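PDB 3LOO: anopheles gambiae adenosine kinase from Anopheles gambiae, which catalyses the phosphorylation of adenosine to AMP, probably with ATP as phosphate donor, as a member of the pfkB family of carbohydrate kinases. Local coordinates for residues I101-A112 with N125-T136. Residues are numbered along the deposited sequence; the frame is centred on the assembly and turned at random.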
loop_
_atom_site.group_PDB
_atom_site.type_symbol
_atom_site.label_atom_id
_atom_site.label_comp_id
_atom_site.label_asym_id
_atom_site.label_seq_id
_atom_site.Cartn_x
_atom_site.Cartn_y
_atom_site.Cartn_z
ATOM N N ILE A 101 0.390 -9.690 -10.153
ATOM C CA ILE A 101 0.897 -10.756 -9.312
ATOM C C ILE A 101 1.233 -10.191 -7.899
ATOM O O ILE A 101 1.862 -9.138 -7.806
ATOM C CB ILE A 101 2.187 -11.346 -9.906
ATOM C CG1 ILE A 101 1.888 -12.021 -11.275
ATOM C CG2 ILE A 101 2.778 -12.379 -8.957
ATOM C CD1 ILE A 101 3.162 -12.265 -12.054
ATOM N N PHE A 102 0.787 -10.873 -6.841
ATOM C CA PHE A 102 1.099 -10.460 -5.466
ATOM C C PHE A 102 2.068 -11.440 -4.781
ATOM O O PHE A 102 1.814 -12.647 -4.757
ATOM C CB PHE A 102 -0.191 -10.264 -4.616
ATOM C CG PHE A 102 0.102 -9.860 -3.150
ATOM C CD1 PHE A 102 0.462 -8.562 -2.837
ATOM C CD2 PHE A 102 0.048 -10.779 -2.146
ATOM C CE1 PHE A 102 0.779 -8.175 -1.520
ATOM C CE2 PHE A 102 0.367 -10.405 -0.793
ATOM C CZ PHE A 102 0.730 -9.092 -0.499
ATOM N N PHE A 103 3.158 -10.914 -4.211
ATOM C CA PHE A 103 4.062 -11.703 -3.367
ATOM C C PHE A 103 3.995 -11.207 -1.916
ATOM O O PHE A 103 4.132 -9.998 -1.661
ATOM C CB PHE A 103 5.530 -11.606 -3.798
ATOM C CG PHE A 103 5.846 -12.209 -5.146
ATOM C CD1 PHE A 103 5.664 -13.579 -5.384
ATOM C CD2 PHE A 103 6.414 -11.421 -6.140
ATOM C CE1 PHE A 103 5.993 -14.148 -6.611
ATOM C CE2 PHE A 103 6.763 -11.982 -7.390
ATOM C CZ PHE A 103 6.545 -13.362 -7.607
ATOM N N GLY A 104 3.819 -12.144 -0.994
ATOM C CA GLY A 104 3.927 -11.880 0.445
ATOM C C GLY A 104 3.743 -13.216 1.145
ATOM O O GLY A 104 3.493 -14.236 0.476
ATOM N N CYS A 105 3.880 -13.218 2.472
ATOM C CA CYS A 105 3.826 -14.457 3.263
ATOM C C CYS A 105 2.630 -14.555 4.207
ATOM O O CYS A 105 2.316 -13.607 4.970
ATOM C CB CYS A 105 5.142 -14.650 4.037
ATOM S SG CYS A 105 5.340 -16.331 4.791
ATOM N N VAL A 106 1.974 -15.719 4.163
ATOM C CA VAL A 106 0.779 -15.991 4.961
ATOM C C VAL A 106 1.052 -17.253 5.772
ATOM O O VAL A 106 2.075 -17.929 5.557
ATOM C CB VAL A 106 -0.516 -16.212 4.113
ATOM C CG1 VAL A 106 -0.964 -14.924 3.360
ATOM C CG2 VAL A 106 -0.366 -17.410 3.148
ATOM N N GLY A 107 0.125 -17.581 6.668
ATOM C CA GLY A 107 0.223 -18.814 7.448
ATOM C C GLY A 107 -0.473 -19.923 6.678
ATOM O O GLY A 107 -0.958 -19.714 5.549
ATOM N N GLN A 108 -0.555 -21.104 7.293
ATOM C CA GLN A 108 -1.336 -22.184 6.706
ATOM C C GLN A 108 -2.563 -22.395 7.544
ATOM O O GLN A 108 -2.594 -23.308 8.369
ATOM C CB GLN A 108 -0.508 -23.456 6.631
ATOM C CG GLN A 108 0.302 -23.482 5.379
ATOM C CD GLN A 108 1.443 -24.429 5.480
ATOM O OE1 GLN A 108 1.783 -24.871 6.561
ATOM N NE2 GLN A 108 2.029 -24.770 4.354
ATOM N N ASP A 109 -3.566 -21.552 7.352
ATOM C CA ASP A 109 -4.622 -21.448 8.341
ATOM C C ASP A 109 -5.873 -20.934 7.702
ATOM O O ASP A 109 -5.870 -20.703 6.499
ATOM C CB ASP A 109 -4.193 -20.575 9.538
ATOM C CG ASP A 109 -3.710 -19.189 9.137
ATOM O OD1 ASP A 109 -3.931 -18.773 7.989
ATOM O OD2 ASP A 109 -3.123 -18.497 9.987
ATOM N N GLU A 110 -6.944 -20.777 8.468
ATOM C CA GLU A 110 -8.194 -20.281 7.905
ATOM C C GLU A 110 -8.057 -18.842 7.389
ATOM O O GLU A 110 -8.722 -18.483 6.437
ATOM C CB GLU A 110 -9.317 -20.227 8.936
ATOM C CG GLU A 110 -9.673 -21.476 9.638
ATOM C CD GLU A 110 -10.854 -21.235 10.549
ATOM O OE1 GLU A 110 -10.648 -21.063 11.758
ATOM O OE2 GLU A 110 -11.984 -21.133 10.021
ATOM N N TYR A 111 -7.267 -18.021 8.087
ATOM C CA TYR A 111 -7.132 -16.610 7.725
ATOM C C TYR A 111 -6.505 -16.502 6.362
ATOM O O TYR A 111 -6.926 -15.670 5.597
ATOM C CB TYR A 111 -6.291 -15.819 8.757
ATOM C CG TYR A 111 -7.013 -15.457 10.038
ATOM C CD1 TYR A 111 -8.377 -15.725 10.217
ATOM C CD2 TYR A 111 -6.327 -14.824 11.078
ATOM C CE1 TYR A 111 -9.038 -15.356 11.394
ATOM C CE2 TYR A 111 -6.961 -14.444 12.224
ATOM C CZ TYR A 111 -8.315 -14.716 12.389
ATOM O OH TYR A 111 -8.917 -14.345 13.570
ATOM N N ALA A 112 -5.491 -17.337 6.068
ATOM C CA ALA A 112 -4.871 -17.318 4.753
ATOM C C ALA A 112 -5.872 -17.669 3.632
ATOM O O ALA A 112 -5.775 -17.088 2.552
ATOM C CB ALA A 112 -3.641 -18.229 4.680
ATOM N N ASN A 125 -3.266 -12.785 -9.283
ATOM C CA ASN A 125 -2.481 -13.986 -9.214
ATOM C C ASN A 125 -1.690 -13.909 -7.893
ATOM O O ASN A 125 -0.648 -13.254 -7.823
ATOM C CB ASN A 125 -1.552 -14.099 -10.436
ATOM C CG ASN A 125 -0.664 -15.324 -10.379
ATOM O OD1 ASN A 125 -0.744 -16.097 -9.430
ATOM N ND2 ASN A 125 0.192 -15.516 -11.395
ATOM N N VAL A 126 -2.176 -14.593 -6.859
ATOM C CA VAL A 126 -1.485 -14.548 -5.571
ATOM C C VAL A 126 -0.411 -15.619 -5.517
ATOM O O VAL A 126 -0.669 -16.779 -5.799
ATOM C CB VAL A 126 -2.411 -14.694 -4.329
ATOM C CG1 VAL A 126 -3.608 -13.783 -4.465
ATOM C CG2 VAL A 126 -2.828 -16.094 -4.166
ATOM N N GLN A 127 0.784 -15.196 -5.166
ATOM C CA GLN A 127 1.918 -16.110 -5.087
ATOM C C GLN A 127 2.486 -16.047 -3.679
ATOM O O GLN A 127 3.576 -15.529 -3.439
ATOM C CB GLN A 127 2.913 -15.757 -6.177
ATOM C CG GLN A 127 2.341 -16.010 -7.579
ATOM C CD GLN A 127 2.218 -17.493 -7.922
ATOM O OE1 GLN A 127 1.248 -17.917 -8.569
ATOM N NE2 GLN A 127 3.213 -18.285 -7.522
ATOM N N TYR A 128 1.661 -16.513 -2.737
ATOM C CA TYR A 128 2.000 -16.463 -1.305
ATOM C C TYR A 128 3.107 -17.461 -0.963
ATOM O O TYR A 128 3.027 -18.629 -1.340
ATOM C CB TYR A 128 0.798 -16.816 -0.418
ATOM C CG TYR A 128 -0.380 -15.851 -0.366
ATOM C CD1 TYR A 128 -0.249 -14.461 -0.578
ATOM C CD2 TYR A 128 -1.647 -16.346 -0.083
ATOM C CE1 TYR A 128 -1.393 -13.613 -0.501
ATOM C CE2 TYR A 128 -2.765 -15.509 0.022
ATOM C CZ TYR A 128 -2.637 -14.151 -0.192
ATOM O OH TYR A 128 -3.807 -13.373 -0.107
ATOM N N GLN A 129 4.117 -16.999 -0.239
ATOM C CA GLN A 129 4.970 -17.879 0.546
ATOM C C GLN A 129 4.143 -18.360 1.764
ATOM O O GLN A 129 3.223 -17.680 2.216
ATOM C CB GLN A 129 6.235 -17.118 0.992
ATOM C CG GLN A 129 7.294 -17.940 1.727
ATOM C CD GLN A 129 8.577 -17.156 1.959
ATOM O OE1 GLN A 129 8.615 -15.945 1.811
ATOM N NE2 GLN A 129 9.634 -17.853 2.335
ATOM N N ARG A 130 4.455 -19.548 2.265
ATOM C CA ARG A 130 3.684 -20.171 3.342
ATOM C C ARG A 130 4.587 -20.352 4.529
ATOM O O ARG A 130 5.671 -20.904 4.405
ATOM C CB ARG A 130 3.138 -21.553 2.936
ATOM C CG ARG A 130 2.103 -21.527 1.868
ATOM C CD ARG A 130 0.930 -20.875 2.438
ATOM N NE ARG A 130 -0.106 -20.699 1.448
ATOM C CZ ARG A 130 -1.400 -20.625 1.744
ATOM N NH1 ARG A 130 -1.828 -20.769 3.022
ATOM N NH2 ARG A 130 -2.255 -20.443 0.744
ATOM N N SER A 131 4.145 -19.870 5.679
ATOM C CA SER A 131 4.824 -20.156 6.943
ATOM C C SER A 131 4.068 -21.269 7.681
ATOM O O SER A 131 2.855 -21.157 7.942
ATOM C CB SER A 131 4.861 -18.902 7.806
ATOM O OG SER A 131 5.600 -19.137 8.991
ATOM N N ALA A 132 4.752 -22.342 8.044
ATOM C CA ALA A 132 4.069 -23.347 8.890
ATOM C C ALA A 132 4.164 -23.003 10.391
ATOM O O ALA A 132 3.394 -23.561 11.222
ATOM C CB ALA A 132 4.569 -24.762 8.603
ATOM N N THR A 133 5.062 -22.063 10.725
ATOM C CA THR A 133 5.282 -21.658 12.131
ATOM C C THR A 133 4.468 -20.481 12.616
ATOM O O THR A 133 4.191 -20.407 13.811
ATOM C CB THR A 133 6.769 -21.380 12.474
ATOM O OG1 THR A 133 7.210 -20.199 11.793
ATOM C CG2 THR A 133 7.655 -22.590 12.117
ATOM N N SER A 134 4.098 -19.544 11.740
ATOM C CA SER A 134 3.271 -18.419 12.194
ATOM C C SER A 134 1.879 -18.419 11.566
ATOM O O SER A 134 1.690 -18.879 10.418
ATOM C CB SER A 134 3.946 -17.055 11.948
ATOM O OG SER A 134 5.298 -17.063 12.381
ATOM N N PRO A 135 0.893 -17.889 12.313
ATOM C CA PRO A 135 -0.410 -17.696 11.706
ATOM C C PRO A 135 -0.395 -16.482 10.759
ATOM O O PRO A 135 0.453 -15.617 10.899
ATOM C CB PRO A 135 -1.315 -17.389 12.905
ATOM C CG PRO A 135 -0.391 -16.750 13.934
ATOM C CD PRO A 135 0.989 -17.304 13.675
ATOM N N THR A 136 -1.366 -16.405 9.845
ATOM C CA THR A 136 -1.556 -15.218 8.993
ATOM C C THR A 136 -1.650 -13.946 9.828
ATOM O O THR A 136 -2.215 -13.963 10.894
ATOM C CB THR A 136 -2.741 -15.434 8.003
ATOM O OG1 THR A 136 -2.443 -16.596 7.201
ATOM C CG2 THR A 136 -2.973 -14.232 7.071
HETATM O O HOH W 1 0.312 -21.150 9.905
HETATM O O HOH W 2 -4.596 -21.878 4.154
#
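Phe102, Gly104 and Val106 of strand 101-107 pair in parallel with strand 125-131 through backbone hydrogen bonds: Phe102 N gives to Asn125 O and Phe102 O accepts from Gln127 N, Gly104 O accepts from Gln129 N, then Val106 N gives to Gln129 O and Val106 O accepts from Ser131 N. With helix 110-122 this makes a beta-alpha-beta unit at the edge of the nine-stranded sheet.

Apolar packing gathers on the face of Phe102, Val106, Val126 and Tyr128, covered by helices 82-94 and 110-122. Val106 CG1 sits over the Tyr128 ring, 3.7 Å from its centroid, a CH-pi contact, while Val126 CB covers the opposite face and Phe102 CD2 reaches the edge, 3.6 Å from Tyr128 CE1. Val106 CG2, the other branch, lies over the Arg130 guanidinium, whose NH1 bonds weakly to Gly107 O.

Asp109 grips Thr136 twice, on the syn side: OD2 takes Thr136 N at 2.7 Å and OD1 takes Thr136 OG1 at 2.8 Å. CG lies between the backbone N and carbonyl carbon (chi1 55°), folding OD1 back to Ala112 N, an N-cap. Thr136 OG1 accepts from Gly107 N. A short acid and a threonine hydroxyl thus tie Gly107, helix start and returning chain together; the helix N-terminus would probably stabilise the aspartate's charge.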